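Long-range contacts in transcriptional repressor (Vibrio fischeri, PDB 3KV1), which probably represses transcription as a SorC-family regulator that binds DNA and responds to a sugar bound by a separate putative sugar-binding domain: residues G75-R80 / K109-S114; K233-M238 / L260-N265. All blocks are in the same frame, centred on the assembly; numbering follows the deposited sequence.

Contact 1: residues G75-R80 / K109-S114; sequences GIVTQR and KKYGGS
Two bends, at chi2 and chi3 (-49°), fold the Arg80 chain back so that its guanidinium lies beside Tyr111, while a bend at chi2 of Gln79 swings its amide onto the C-terminal end of helix 100-111. The contact ties the loop before strand 83-86 to that helix end, within the Rossmann-like putative sugar-binding domain. The backbone N-H of Arg80 meets Tyr111 O at 2.8 Å, nearly along the C=O axis and almost straight (169° at the hydrogen). Gln79 NE2 reaches Lys110 O at 3.1 Å in the carbonyl plane; it also donates to Val77 O, which fixes the amide. Two last-turn helix carbonyls are thus satisfied by the loop. The Arg80 guanidinium grips Thr78 O side-on through NE and NH2, and Tyr111 CD2 sits 3.8 Å above the guanidinium plane, over its centre. The planes stand 85° apart, so the ring presents its edge to the guanidinium. Val77 CG2 lies over one face of the ring, while CG1 comes within 3.8 Å of Tyr111 CE2. Helix 34-52 backs this cluster: Tyr111 OH bonds to Ser46 O and Lys110 NZ to Ser46 OG, as well as to Val70 O and His73 O; Arg80 NH1 bonds to Leu53 O just past the helix end. Gly112 leaves the helix with positive phi, and a water 3.1 Å from Gln79 OE1 and 2.9 Å from Lys109 O bridges the two.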
ATOM      1  N   GLY A  75       3.538  19.440 -15.345  1.00 35.05           N
ATOM      2  CA  GLY A  75       3.113  20.825 -15.330  1.00 37.13           C
ATOM      3  C   GLY A  75       3.204  21.425 -13.930  1.00 33.38           C
ATOM      4  O   GLY A  75       3.449  20.726 -12.949  1.00 31.53           O
ATOM      5  N   ILE A  76       3.008  22.731 -13.837  1.00 27.64           N
ATOM      6  CA  ILE A  76       2.996  23.430 -12.553  1.00 28.32           C
ATOM      7  C   ILE A  76       1.633  23.324 -11.907  1.00 32.05           C
ATOM      8  O   ILE A  76       0.623  23.704 -12.516  1.00 33.30           O
ATOM      9  CB  ILE A  76       3.185  24.925 -12.763  1.00 28.47           C
ATOM     10  CG1 ILE A  76       4.578  25.197 -13.319  1.00 27.93           C
ATOM     11  CG2 ILE A  76       2.959  25.703 -11.427  1.00 33.51           C
ATOM     12  CD1 ILE A  76       4.786  26.664 -13.663  1.00 30.98           C
ATOM     13  N   VAL A  77       1.602  22.828 -10.679  1.00 23.57           N
ATOM     14  CA  VAL A  77       0.367  22.820  -9.918  1.00 25.30           C
ATOM     15  C   VAL A  77       0.619  23.430  -8.539  1.00 29.73           C
ATOM     16  O   VAL A  77       1.725  23.354  -7.973  1.00 28.95           O
ATOM     17  CB  VAL A  77      -0.221  21.400  -9.796  1.00 27.62           C
ATOM     18  CG1 VAL A  77      -0.525  20.813 -11.180  1.00 32.24           C
ATOM     19  CG2 VAL A  77       0.722  20.511  -9.015  1.00 26.73           C
ATOM     20  N   THR A  78      -0.401  24.100  -8.023  1.00 29.99           N
ATOM     21  CA  THR A  78      -0.332  24.648  -6.682  1.00 29.03           C
ATOM     22  C   THR A  78      -0.380  23.519  -5.654  1.00 28.03           C
ATOM     23  O   THR A  78      -1.051  22.508  -5.857  1.00 29.78           O
ATOM     24  CB  THR A  78      -1.508  25.590  -6.465  1.00 38.82           C
ATOM     25  OG1 THR A  78      -1.504  26.566  -7.515  1.00 41.05           O
ATOM     26  CG2 THR A  78      -1.394  26.267  -5.132  1.00 44.01           C
ATOM     27  N   GLN A  79       0.346  23.675  -4.553  1.00 26.14           N
ATOM     28  CA  GLN A  79       0.358  22.633  -3.536  1.00 26.25           C
ATOM     29  C   GLN A  79      -0.888  22.735  -2.649  1.00 28.63           C
ATOM     30  O   GLN A  79      -1.232  23.832  -2.178  1.00 35.01           O
ATOM     31  CB  GLN A  79       1.648  22.716  -2.701  1.00 34.70           C
ATOM     32  CG  GLN A  79       2.915  22.653  -3.589  1.00 35.15           C
ATOM     33  CD  GLN A  79       3.007  21.327  -4.354  1.00 35.06           C
ATOM     34  OE1 GLN A  79       3.306  20.296  -3.768  1.00 34.09           O
ATOM     35  NE2 GLN A  79       2.739  21.360  -5.663  1.00 33.44           N
ATOM     36  N   ARG A  80      -1.582  21.614  -2.443  1.00 23.18           N
ATOM     37  CA  ARG A  80      -2.712  21.614  -1.529  1.00 25.68           C
ATOM     38  C   ARG A  80      -2.825  20.266  -0.854  1.00 31.94           C
ATOM     39  O   ARG A  80      -2.402  19.251  -1.424  1.00 33.41           O
ATOM     40  CB  ARG A  80      -4.019  22.022  -2.250  1.00 23.81           C
ATOM     41  CG  ARG A  80      -4.845  20.918  -2.950  1.00 19.07           C
ATOM     42  CD  ARG A  80      -4.141  20.259  -4.154  1.00 24.31           C
ATOM     43  NE  ARG A  80      -3.563  21.170  -5.149  1.00 23.08           N
ATOM     44  CZ  ARG A  80      -4.195  21.684  -6.204  1.00 24.87           C
ATOM     45  NH1 ARG A  80      -5.483  21.437  -6.427  1.00 24.77           N
ATOM     46  NH2 ARG A  80      -3.528  22.437  -7.065  1.00 24.23           N
ATOM     47  N   LYS A 109       2.649  13.377  -4.230  1.00 22.10           N
ATOM     48  CA  LYS A 109       3.879  14.131  -4.284  1.00 24.03           C
ATOM     49  C   LYS A 109       3.735  15.377  -5.138  1.00 27.17           C
ATOM     50  O   LYS A 109       4.243  16.457  -4.784  1.00 27.76           O
ATOM     51  CB  LYS A 109       5.004  13.251  -4.801  1.00 27.37           C
ATOM     52  CG  LYS A 109       6.306  14.016  -4.924  1.00 39.26           C
ATOM     53  CD  LYS A 109       7.469  13.119  -5.326  1.00 48.49           C
ATOM     54  CE  LYS A 109       8.753  13.939  -5.522  1.00 57.80           C
ATOM     55  NZ  LYS A 109       9.835  13.127  -6.161  1.00 67.19           N
ATOM     56  N   LYS A 110       3.070  15.208  -6.272  1.00 21.63           N
ATOM     57  CA  LYS A 110       2.864  16.271  -7.264  1.00 22.46           C
ATOM     58  C   LYS A 110       1.989  17.405  -6.753  1.00 25.74           C
ATOM     59  O   LYS A 110       2.332  18.586  -6.908  1.00 25.74           O
ATOM     60  CB  LYS A 110       2.212  15.651  -8.518  1.00 21.52           C
ATOM     61  CG  LYS A 110       1.766  16.700  -9.549  1.00 24.75           C
ATOM     62  CD  LYS A 110       1.228  16.045 -10.854  1.00 23.89           C
ATOM     63  CE  LYS A 110       0.795  17.123 -11.848  1.00 31.16           C
ATOM     64  NZ  LYS A 110       0.198  16.505 -13.066  1.00 32.42           N
ATOM     65  N   TYR A 111       0.859  17.040  -6.133  1.00 20.10           N
ATOM     66  CA  TYR A 111      -0.146  18.033  -5.735  1.00 21.31           C
ATOM     67  C   TYR A 111       0.049  18.497  -4.305  1.00 25.68           C
ATOM     68  O   TYR A 111      -0.602  19.441  -3.864  1.00 25.82           O
ATOM     69  CB  TYR A 111      -1.552  17.457  -5.907  1.00 19.30           C
ATOM     70  CG  TYR A 111      -1.984  17.475  -7.374  1.00 19.91           C
ATOM     71  CD1 TYR A 111      -1.822  16.343  -8.188  1.00 20.79           C
ATOM     72  CD2 TYR A 111      -2.552  18.615  -7.932  1.00 21.32           C
ATOM     73  CE1 TYR A 111      -2.193  16.367  -9.518  1.00 21.48           C
ATOM     74  CE2 TYR A 111      -2.948  18.641  -9.290  1.00 22.71           C
ATOM     75  CZ  TYR A 111      -2.749  17.507 -10.063  1.00 23.00           C
ATOM     76  OH  TYR A 111      -3.109  17.520 -11.390  1.00 21.35           O
ATOM     77  N   GLY A 112       0.964  17.842  -3.604  1.00 25.84           N
ATOM     78  CA  GLY A 112       1.250  18.195  -2.227  1.00 38.01           C
ATOM     79  C   GLY A 112       0.303  17.686  -1.150  1.00 37.79           C
ATOM     80  O   GLY A 112       0.084  18.385  -0.150  1.00 44.70           O
ATOM     81  N   GLY A 113      -0.237  16.487  -1.294  1.00 32.42           N
ATOM     82  CA  GLY A 113      -1.096  15.930  -0.248  1.00 32.90           C
ATOM     83  C   GLY A 113      -0.691  14.545   0.258  1.00 32.29           C
ATOM     84  O   GLY A 113       0.491  14.295   0.486  1.00 28.72           O
ATOM     85  N   SER A 114      -1.661  13.638   0.428  1.00 24.49           N
ATOM     86  CA  SER A 114      -1.387  12.323   0.983  1.00 23.44           C
ATOM     87  C   SER A 114      -2.023  11.216   0.176  1.00 22.44           C
ATOM     88  O   SER A 114      -2.913  11.474  -0.629  1.00 24.03           O
ATOM     89  CB  SER A 114      -1.919  12.228   2.414  1.00 26.48           C
ATOM     90  OG  SER A 114      -3.316  12.405   2.412  1.00 32.17           O
TER
HETATM   91  O   HOH W   1       5.460  18.970  -5.603  1.00 40.87           O

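Contact 2: residues K233-M238 / L260-N265; sequences KALSIM and LNLAEN
Helix 234-242 and the C-terminal helix 253-264 are consecutive helices joined through strand 248-252, a parallel neighbour of strand 223-227 in the central sheet of the alpha/beta domain. Their short segments 234-238 and 260-264 cross at -62° with axes 10.9 Å apart, a separation bridged by side chains; the nearest CA atoms, those of Met238 and Leu262, are still 7.9 Å apart. Met238, present as selenomethionine, and Leu262 carry the contact from opposite sides. With CG anti to the backbone N (chi1 -164°), a bend at chi2 (71°) and an extended last torsion, the Met238 chain runs toward the C-terminal helix and slides past Leu262 in the opposite direction. SE lies alongside Leu262 CB at 4.0 Å, and the terminal CE continues to Ala263, 3.8 Å from its CB. In Leu262, chi1 sets CG toward helix 234-242 and chi2 extends CD1. This methyl meets Ala234 CB at 4.3 Å and Leu235 CD2 at 4.2 Å in the first turn, and Met238 CB at 4.1 Å one turn on. Met238 and Ala234 are buried, whereas Leu235 is exposed, so the methyl spans the passage from interior to surface. Phe20 of helix 10-20 touches Met238, and Lys19 of that helix touches Ala263, adding a third helix to the junction. The interface buries 204 Å² summed over both sides, and its side-chain contacts are all apolar. Helix 234-242 connects parallel strands 223-227 and 248-252 in a beta-alpha-beta unit, with helix 253-264 following, consistent with a Rossmann-like domain.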
ATOM      1  N   LYS A 233     -10.749   2.468 -29.759  1.00 26.30           N
ATOM      2  CA  LYS A 233     -11.449   1.969 -28.564  1.00 23.30           C
ATOM      3  C   LYS A 233     -12.752   2.746 -28.351  1.00 22.95           C
ATOM      4  O   LYS A 233     -13.341   2.747 -27.286  1.00 22.55           O
ATOM      5  CB  LYS A 233     -10.533   2.034 -27.335  1.00 23.25           C
ATOM      6  CG  LYS A 233      -9.300   1.161 -27.499  1.00 29.85           C
ATOM      7  CD  LYS A 233      -8.472   1.133 -26.224  1.00 29.40           C
ATOM      8  CE  LYS A 233      -7.168   0.354 -26.424  1.00 38.10           C
ATOM      9  NZ  LYS A 233      -6.272   0.506 -25.216  1.00 38.48           N
ATOM     10  N   ALA A 234     -13.232   3.376 -29.421  1.00 28.75           N
ATOM     11  CA  ALA A 234     -14.452   4.167 -29.315  1.00 26.38           C
ATOM     12  C   ALA A 234     -15.662   3.359 -28.827  1.00 25.22           C
ATOM     13  O   ALA A 234     -16.510   3.904 -28.135  1.00 25.62           O
ATOM     14  CB  ALA A 234     -14.763   4.863 -30.656  1.00 32.02           C
ATOM     15  N   LEU A 235     -15.779   2.078 -29.180  1.00 23.88           N
ATOM     16  CA  LEU A 235     -16.906   1.310 -28.629  1.00 27.94           C
ATOM     17  C   LEU A 235     -16.886   1.226 -27.092  1.00 27.58           C
ATOM     18  O   LEU A 235     -17.941   1.316 -26.416  1.00 23.58           O
ATOM     19  CB  LEU A 235     -16.954  -0.091 -29.231  1.00 29.65           C
ATOM     20  CG  LEU A 235     -17.280  -0.164 -30.721  1.00 37.32           C
ATOM     21  CD1 LEU A 235     -17.787  -1.567 -31.024  1.00 39.18           C
ATOM     22  CD2 LEU A 235     -18.329   0.877 -31.122  1.00 35.86           C
ATOM     23  N   SER A 236     -15.700   1.029 -26.520  1.00 26.87           N
ATOM     24  CA  SER A 236     -15.575   1.005 -25.067  1.00 23.71           C
ATOM     25  C   SER A 236     -15.929   2.344 -24.454  1.00 21.60           C
ATOM     26  O   SER A 236     -16.549   2.402 -23.390  1.00 22.87           O
ATOM     27  CB  SER A 236     -14.146   0.623 -24.662  1.00 25.14           C
ATOM     28  OG  SER A 236     -13.824  -0.636 -25.242  1.00 29.49           O
ATOM     29  N   ILE A 237     -15.508   3.423 -25.105  1.00 20.87           N
ATOM     30  CA  ILE A 237     -15.748   4.760 -24.571  1.00 21.75           C
ATOM     31  C   ILE A 237     -17.251   5.045 -24.632  1.00 21.64           C
ATOM     32  O   ILE A 237     -17.811   5.631 -23.686  1.00 23.31           O
ATOM     33  CB  ILE A 237     -14.979   5.855 -25.333  1.00 23.39           C
ATOM     34  CG1 ILE A 237     -13.468   5.596 -25.225  1.00 23.32           C
ATOM     35  CG2 ILE A 237     -15.320   7.234 -24.765  1.00 23.40           C
ATOM     36  CD1 ILE A 237     -12.625   6.432 -26.233  1.00 26.99           C
HETATM   37  N   MSE A 238     -17.890   4.596 -25.716  0.65 22.37           N
HETATM   38  CA  MSE A 238     -19.335   4.755 -25.880  0.65 27.55           C
HETATM   39  C   MSE A 238     -20.083   4.005 -24.789  0.65 24.99           C
HETATM   40  O   MSE A 238     -20.985   4.555 -24.156  0.65 24.43           O
HETATM   41  CB  MSE A 238     -19.805   4.297 -27.263  0.65 31.53           C
HETATM   42  CG  MSE A 238     -21.218   4.792 -27.607  0.65 35.58           C
HETATM   43 SE   MSE A 238     -21.274   6.759 -27.941  0.65 44.41          SE
HETATM   44  CE  MSE A 238     -23.230   7.014 -28.063  0.65 47.73           C
ATOM     45  N   LEU A 260     -19.684  11.360 -31.305  1.00 25.35           N
ATOM     46  CA  LEU A 260     -20.797  12.147 -31.841  1.00 31.21           C
ATOM     47  C   LEU A 260     -21.430  11.444 -33.030  1.00 36.60           C
ATOM     48  O   LEU A 260     -22.652  11.477 -33.209  1.00 38.21           O
ATOM     49  CB  LEU A 260     -20.358  13.568 -32.210  1.00 29.85           C
ATOM     50  CG  LEU A 260     -19.943  14.388 -30.982  1.00 32.27           C
ATOM     51  CD1 LEU A 260     -19.317  15.709 -31.434  1.00 36.78           C
ATOM     52  CD2 LEU A 260     -21.151  14.619 -30.072  1.00 31.68           C
ATOM     53  N   ASN A 261     -20.595  10.833 -33.869  1.00 29.42           N
ATOM     54  CA  ASN A 261     -21.099  10.018 -34.958  1.00 27.58           C
ATOM     55  C   ASN A 261     -21.900   8.817 -34.482  1.00 32.81           C
ATOM     56  O   ASN A 261     -22.984   8.549 -34.998  1.00 34.00           O
ATOM     57  CB  ASN A 261     -19.939   9.554 -35.840  1.00 28.81           C
ATOM     58  CG  ASN A 261     -20.404   8.916 -37.122  1.00 37.87           C
ATOM     59  OD1 ASN A 261     -21.068   9.565 -37.953  1.00 37.24           O
ATOM     60  ND2 ASN A 261     -20.025   7.656 -37.324  1.00 41.25           N
ATOM     61  N   LEU A 262     -21.373   8.095 -33.491  1.00 27.41           N
ATOM     62  CA  LEU A 262     -22.067   6.921 -32.969  1.00 28.06           C
ATOM     63  C   LEU A 262     -23.423   7.327 -32.358  1.00 36.87           C
ATOM     64  O   LEU A 262     -24.425   6.626 -32.514  1.00 38.94           O
ATOM     65  CB  LEU A 262     -21.218   6.249 -31.869  1.00 32.03           C
ATOM     66  CG  LEU A 262     -19.950   5.542 -32.358  1.00 38.36           C
ATOM     67  CD1 LEU A 262     -19.072   5.055 -31.180  1.00 34.40           C
ATOM     68  CD2 LEU A 262     -20.351   4.383 -33.279  1.00 39.61           C
ATOM     69  N   ALA A 263     -23.444   8.452 -31.643  1.00 32.02           N
ATOM     70  CA  ALA A 263     -24.676   8.925 -31.009  1.00 37.06           C
ATOM     71  C   ALA A 263     -25.720   9.396 -32.024  1.00 42.56           C
ATOM     72  O   ALA A 263     -26.911   9.094 -31.886  1.00 41.76           O
ATOM     73  CB  ALA A 263     -24.364  10.041 -29.985  1.00 34.50           C
ATOM     74  N   GLU A 264     -25.274  10.131 -33.043  1.00 38.09           N
ATOM     75  CA  GLU A 264     -26.181  10.611 -34.085  1.00 49.91           C
ATOM     76  C   GLU A 264     -26.792   9.442 -34.825  1.00 50.67           C
ATOM     77  O   GLU A 264     -27.947   9.488 -35.244  1.00 56.69           O
ATOM     78  CB  GLU A 264     -25.438  11.484 -35.100  1.00 62.74           C
ATOM     79  CG  GLU A 264     -25.140  12.899 -34.634  1.00 78.11           C
ATOM     80  CD  GLU A 264     -24.255  13.663 -35.614  1.00 90.62           C
ATOM     81  OE1 GLU A 264     -24.145  13.226 -36.784  1.00 96.32           O
ATOM     82  OE2 GLU A 264     -23.670  14.697 -35.215  1.00 92.23           O
ATOM     83  N   ASN A 265     -26.007   8.389 -34.990  1.00 46.46           N
ATOM     84  CA  ASN A 265     -26.426   7.248 -35.797  1.00 48.03           C
ATOM     85  C   ASN A 265     -26.761   6.001 -34.993  1.00 52.40           C
ATOM     86  O   ASN A 265     -27.051   4.952 -35.574  1.00 55.25           O
ATOM     87  CB  ASN A 265     -25.352   6.929 -36.834  1.00 53.40           C
ATOM     88  CG  ASN A 265     -25.153   8.059 -37.820  1.00 55.13           C
ATOM     89  OD1 ASN A 265     -26.028   8.343 -38.646  1.00 52.39           O
ATOM     90  ND2 ASN A 265     -24.007   8.720 -37.737  1.00 51.59           N
TER

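How the contacts relate
Contact 1 comes first in the chain, and the two lie on opposite sides of the chain's centre, their centres 34 Å apart and their nearest atoms about 21 Å apart. They share no helix, but both connect to the same mixed sheet. Residues 75-80 and 109-114 lead into its neighbouring parallel strands 83-86 and 114-116, whereas residues 233-238 and 260-265 belong to helices before and after strand 248-252, itself paired with strands 223-227 and 24-28. Contact 1 is held by hydrogen bonds alongside a small apolar patch and contact 2 by apolar side chains, fixing a sheet-leading loop and a helix pair at opposite ends of the chain's fold.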